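Local coordinates for protein membrane-anchored mycosin mycp1 (Mycobacterium thermoresistibile, PDB 4HVL) that acts as a subtilisin-like serine protease, a mycosin that is an essential component of the type VII (ESX-1) secretion system, at residues 337-349 against 357-369. Sequence-based numbering, arbitrary orientation.
Sequences VINRITATARHPG and GAGVIDPVAALTW
Arg340 reaches across to helix 363-368 and the residue after it, gripping two backbone carbonyls, those of Ala366 and Trp369. Its chain runs out with CG anti to the backbone N (chi1 -178°), bends once at chi2 and is then extended, which carries NE to Ala366 O (3.0 Å, nearly straight) and NH2 to Trp369 O (3.0 Å). Both acceptors lie close to the guanidinium plane, so its rotation is fixed. Thr344 CG2 sits over the centre of one guanidinium face, while NH1 comes to the indole edge of Trp369 at CE3 (3.6 Å), the two planes inclined by 47°. Thr344 OG1 turns back to Arg340 O and also receives a water that bridges Ile341 O and Asp362 N. At the other end, His347 points ND1 in its ring plane at Ala358 O (2.8 Å), in the plane of that carbonyl. Between these grips, Arg346 and Val360 form an antiparallel hydrogen-bonded pair. The CG2 methyls of Ile341 and Ile361 press tightly together at 3.4 Å, and both side chains also touch helix 311-328. Asp362, salt-bridged to Arg51, caps helix 363-368 through Ala365 N. Helix, single beta bridge and N-capped helix form the C-terminal part of the modelled subtilisin fold, backbone-bonded to edge strand 277-282.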
loop_
_atom_site.group_PDB
_atom_site.type_symbol
_atom_site.label_atom_id
_atom_site.label_comp_id
_atom_site.label_asym_id
_atom_site.label_seq_id
_atom_site.Cartn_x
_atom_site.Cartn_y
_atom_site.Cartn_z
ATOM N N VAL A 337 9.302 5.473 -13.870
ATOM C CA VAL A 337 9.400 5.800 -12.445
ATOM C C VAL A 337 9.730 4.548 -11.647
ATOM O O VAL A 337 10.702 4.500 -10.902
ATOM C CB VAL A 337 8.110 6.453 -11.896
ATOM C CG1 VAL A 337 8.207 6.655 -10.384
ATOM C CG2 VAL A 337 7.858 7.802 -12.570
ATOM N N ILE A 338 8.916 3.533 -11.841
ATOM C CA ILE A 338 9.065 2.249 -11.187
ATOM C C ILE A 338 10.415 1.638 -11.465
ATOM O O ILE A 338 11.040 1.099 -10.558
ATOM C CB ILE A 338 7.966 1.269 -11.684
ATOM C CG1 ILE A 338 6.759 1.329 -10.778
ATOM C CG2 ILE A 338 8.420 -0.188 -11.672
ATOM C CD1 ILE A 338 6.283 2.699 -10.455
ATOM N N ASN A 339 10.837 1.667 -12.725
ATOM C CA ASN A 339 12.094 1.023 -13.104
ATOM C C ASN A 339 13.278 1.727 -12.441
ATOM O O ASN A 339 14.257 1.086 -12.062
ATOM C CB ASN A 339 12.260 0.966 -14.629
ATOM C CG ASN A 339 11.374 -0.092 -15.287
ATOM O OD1 ASN A 339 10.907 -1.045 -14.653
ATOM N ND2 ASN A 339 11.141 0.078 -16.563
ATOM N N ARG A 340 13.146 3.039 -12.255
ATOM C CA ARG A 340 14.148 3.826 -11.574
ATOM C C ARG A 340 14.226 3.426 -10.092
ATOM O O ARG A 340 15.326 3.291 -9.530
ATOM C CB ARG A 340 13.822 5.310 -11.718
ATOM C CG ARG A 340 14.837 6.252 -11.090
ATOM C CD ARG A 340 16.216 6.026 -11.717
ATOM N NE ARG A 340 17.210 6.910 -11.141
ATOM C CZ ARG A 340 18.499 6.924 -11.477
ATOM N NH1 ARG A 340 18.957 6.092 -12.407
ATOM N NH2 ARG A 340 19.333 7.774 -10.878
ATOM N N ILE A 341 13.058 3.247 -9.465
ATOM C CA ILE A 341 13.007 2.819 -8.073
ATOM C C ILE A 341 13.698 1.467 -7.909
ATOM O O ILE A 341 14.541 1.324 -7.015
ATOM C CB ILE A 341 11.575 2.779 -7.524
ATOM C CG1 ILE A 341 11.003 4.201 -7.444
ATOM C CG2 ILE A 341 11.528 2.100 -6.156
ATOM C CD1 ILE A 341 9.503 4.261 -7.265
ATOM N N THR A 342 13.378 0.493 -8.776
ATOM C CA THR A 342 13.936 -0.863 -8.651
ATOM C C THR A 342 15.411 -0.936 -9.035
ATOM O O THR A 342 16.194 -1.605 -8.362
ATOM C CB THR A 342 13.145 -1.913 -9.452
ATOM O OG1 THR A 342 13.146 -1.583 -10.847
ATOM C CG2 THR A 342 11.707 -1.988 -8.946
ATOM N N ALA A 343 15.799 -0.223 -10.088
ATOM C CA ALA A 343 17.157 -0.262 -10.575
ATOM C C ALA A 343 18.153 0.346 -9.588
ATOM O O ALA A 343 19.308 0.004 -9.619
ATOM C CB ALA A 343 17.255 0.447 -11.922
ATOM N N THR A 344 17.711 1.242 -8.715
ATOM C CA THR A 344 18.608 1.834 -7.719
ATOM C C THR A 344 18.434 1.264 -6.315
ATOM O O THR A 344 18.988 1.811 -5.364
ATOM C CB THR A 344 18.385 3.352 -7.623
ATOM O OG1 THR A 344 17.019 3.589 -7.278
ATOM C CG2 THR A 344 18.726 4.038 -8.946
ATOM N N ALA A 345 17.641 0.209 -6.169
ATOM C CA ALA A 345 17.441 -0.387 -4.845
ATOM C C ALA A 345 18.670 -1.192 -4.460
ATOM O O ALA A 345 19.482 -1.548 -5.307
ATOM C CB ALA A 345 16.214 -1.271 -4.819
ATOM N N ARG A 346 18.823 -1.435 -3.167
ATOM C CA ARG A 346 19.942 -2.221 -2.652
ATOM C C ARG A 346 19.571 -3.704 -2.772
ATOM O O ARG A 346 18.743 -4.195 -2.025
ATOM C CB ARG A 346 20.194 -1.838 -1.202
ATOM C CG ARG A 346 21.534 -2.294 -0.654
ATOM C CD ARG A 346 22.552 -1.151 -0.663
ATOM N NE ARG A 346 23.764 -1.502 0.077
ATOM C CZ ARG A 346 23.875 -1.482 1.407
ATOM N NH1 ARG A 346 22.838 -1.126 2.170
ATOM N NH2 ARG A 346 25.034 -1.812 1.985
ATOM N N HIS A 347 20.184 -4.402 -3.724
ATOM C CA HIS A 347 19.783 -5.780 -4.080
ATOM C C HIS A 347 20.164 -6.828 -3.031
ATOM O O HIS A 347 21.228 -6.767 -2.444
ATOM C CB HIS A 347 20.385 -6.193 -5.432
ATOM C CG HIS A 347 20.281 -5.137 -6.496
ATOM N ND1 HIS A 347 19.095 -4.502 -6.805
ATOM C CD2 HIS A 347 21.220 -4.598 -7.309
ATOM C CE1 HIS A 347 19.309 -3.625 -7.772
ATOM N NE2 HIS A 347 20.591 -3.660 -8.093
ATOM N N PRO A 348 19.285 -7.814 -2.802
ATOM C CA PRO A 348 19.581 -8.821 -1.808
ATOM C C PRO A 348 20.644 -9.794 -2.316
ATOM O O PRO A 348 21.130 -9.644 -3.440
ATOM C CB PRO A 348 18.241 -9.535 -1.651
ATOM C CG PRO A 348 17.617 -9.441 -2.995
ATOM C CD PRO A 348 18.007 -8.079 -3.488
ATOM N N GLY A 349 20.961 -10.791 -1.489
ATOM C CA GLY A 349 22.034 -11.752 -1.752
ATOM C C GLY A 349 21.895 -12.581 -3.011
ATOM O O GLY A 349 22.891 -13.002 -3.593
ATOM N N GLY A 357 12.102 -8.537 -3.633
ATOM C CA GLY A 357 12.216 -8.238 -5.048
ATOM C C GLY A 357 13.620 -7.774 -5.368
ATOM O O GLY A 357 14.585 -8.466 -5.039
ATOM N N ALA A 358 13.730 -6.608 -6.003
ATOM C CA ALA A 358 15.035 -6.037 -6.356
ATOM C C ALA A 358 15.726 -5.415 -5.122
ATOM O O ALA A 358 16.887 -4.993 -5.201
ATOM C CB ALA A 358 14.890 -4.995 -7.456
ATOM N N GLY A 359 15.014 -5.346 -3.995
ATOM C CA GLY A 359 15.625 -4.915 -2.736
ATOM C C GLY A 359 15.080 -3.636 -2.135
ATOM O O GLY A 359 13.991 -3.145 -2.509
ATOM N N VAL A 360 15.831 -3.108 -1.168
ATOM C CA VAL A 360 15.344 -2.009 -0.345
ATOM C C VAL A 360 15.539 -0.715 -1.113
ATOM O O VAL A 360 16.628 -0.467 -1.613
ATOM C CB VAL A 360 16.061 -1.965 1.023
ATOM C CG1 VAL A 360 15.481 -0.864 1.898
ATOM C CG2 VAL A 360 15.933 -3.322 1.717
ATOM N N ILE A 361 14.488 0.102 -1.209
ATOM C CA ILE A 361 14.594 1.353 -1.937
ATOM C C ILE A 361 15.672 2.275 -1.355
ATOM O O ILE A 361 15.995 2.222 -0.143
ATOM C CB ILE A 361 13.247 2.135 -2.023
ATOM C CG1 ILE A 361 12.669 2.420 -0.631
ATOM C CG2 ILE A 361 12.256 1.368 -2.866
ATOM C CD1 ILE A 361 11.719 3.612 -0.605
ATOM N N ASP A 362 16.213 3.110 -2.239
ATOM C CA ASP A 362 17.277 4.038 -1.902
ATOM C C ASP A 362 16.916 5.398 -2.514
ATOM O O ASP A 362 17.253 5.701 -3.658
ATOM C CB ASP A 362 18.607 3.470 -2.408
ATOM C CG ASP A 362 19.789 4.307 -2.032
ATOM O OD1 ASP A 362 19.633 5.487 -1.627
ATOM O OD2 ASP A 362 20.910 3.770 -2.179
ATOM N N PRO A 363 16.171 6.214 -1.756
ATOM C CA PRO A 363 15.668 7.487 -2.265
ATOM C C PRO A 363 16.702 8.425 -2.880
ATOM O O PRO A 363 16.432 9.041 -3.922
ATOM C CB PRO A 363 15.046 8.117 -1.018
ATOM C CG PRO A 363 14.522 6.949 -0.281
ATOM C CD PRO A 363 15.640 5.933 -0.410
ATOM N N VAL A 364 17.877 8.550 -2.246
ATOM C CA VAL A 364 18.887 9.483 -2.746
ATOM C C VAL A 364 19.455 8.960 -4.049
ATOM O O VAL A 364 19.614 9.721 -4.991
ATOM C CB VAL A 364 20.015 9.724 -1.739
ATOM C CG1 VAL A 364 21.172 10.491 -2.381
ATOM C CG2 VAL A 364 19.486 10.485 -0.535
ATOM N N ALA A 365 19.762 7.660 -4.099
ATOM C CA ALA A 365 20.201 7.056 -5.339
ATOM C C ALA A 365 19.127 7.221 -6.422
ATOM O O ALA A 365 19.443 7.578 -7.564
ATOM C CB ALA A 365 20.560 5.587 -5.133
ATOM N N ALA A 366 17.860 7.000 -6.073
ATOM C CA ALA A 366 16.789 7.105 -7.068
ATOM C C ALA A 366 16.718 8.517 -7.639
ATOM O O ALA A 366 16.568 8.693 -8.833
ATOM C CB ALA A 366 15.451 6.704 -6.475
ATOM N N LEU A 367 16.838 9.512 -6.765
ATOM C CA LEU A 367 16.789 10.917 -7.159
ATOM C C LEU A 367 18.053 11.442 -7.832
ATOM O O LEU A 367 17.965 12.422 -8.586
ATOM C CB LEU A 367 16.458 11.798 -5.945
ATOM C CG LEU A 367 15.028 11.607 -5.425
ATOM C CD1 LEU A 367 14.870 12.199 -4.038
ATOM C CD2 LEU A 367 14.017 12.218 -6.380
ATOM N N THR A 368 19.210 10.808 -7.585
ATOM C CA THR A 368 20.502 11.386 -8.051
ATOM C C THR A 368 21.564 10.460 -8.668
ATOM O O THR A 368 22.566 10.948 -9.157
ATOM C CB THR A 368 21.208 12.096 -6.885
ATOM O OG1 THR A 368 21.558 11.137 -5.880
ATOM C CG2 THR A 368 20.289 13.192 -6.269
ATOM N N TRP A 369 21.411 9.150 -8.606
ATOM C CA TRP A 369 22.552 8.268 -8.932
ATOM C C TRP A 369 22.996 8.446 -10.391
ATOM O O TRP A 369 22.156 8.614 -11.270
ATOM C CB TRP A 369 22.238 6.789 -8.630
ATOM C CG TRP A 369 23.265 5.830 -9.174
ATOM C CD1 TRP A 369 24.394 5.377 -8.539
ATOM C CD2 TRP A 369 23.272 5.226 -10.476
ATOM N NE1 TRP A 369 25.100 4.525 -9.367
ATOM C CE2 TRP A 369 24.434 4.414 -10.559
ATOM C CE3 TRP A 369 22.418 5.298 -11.583
ATOM C CZ2 TRP A 369 24.755 3.676 -11.708
ATOM C CZ3 TRP A 369 22.736 4.557 -12.728
ATOM C CH2 TRP A 369 23.895 3.759 -12.777
HETATM O O HOH W 1 15.469 3.009 -5.115
HETATM O O HOH W 2 21.098 1.750 -3.836
#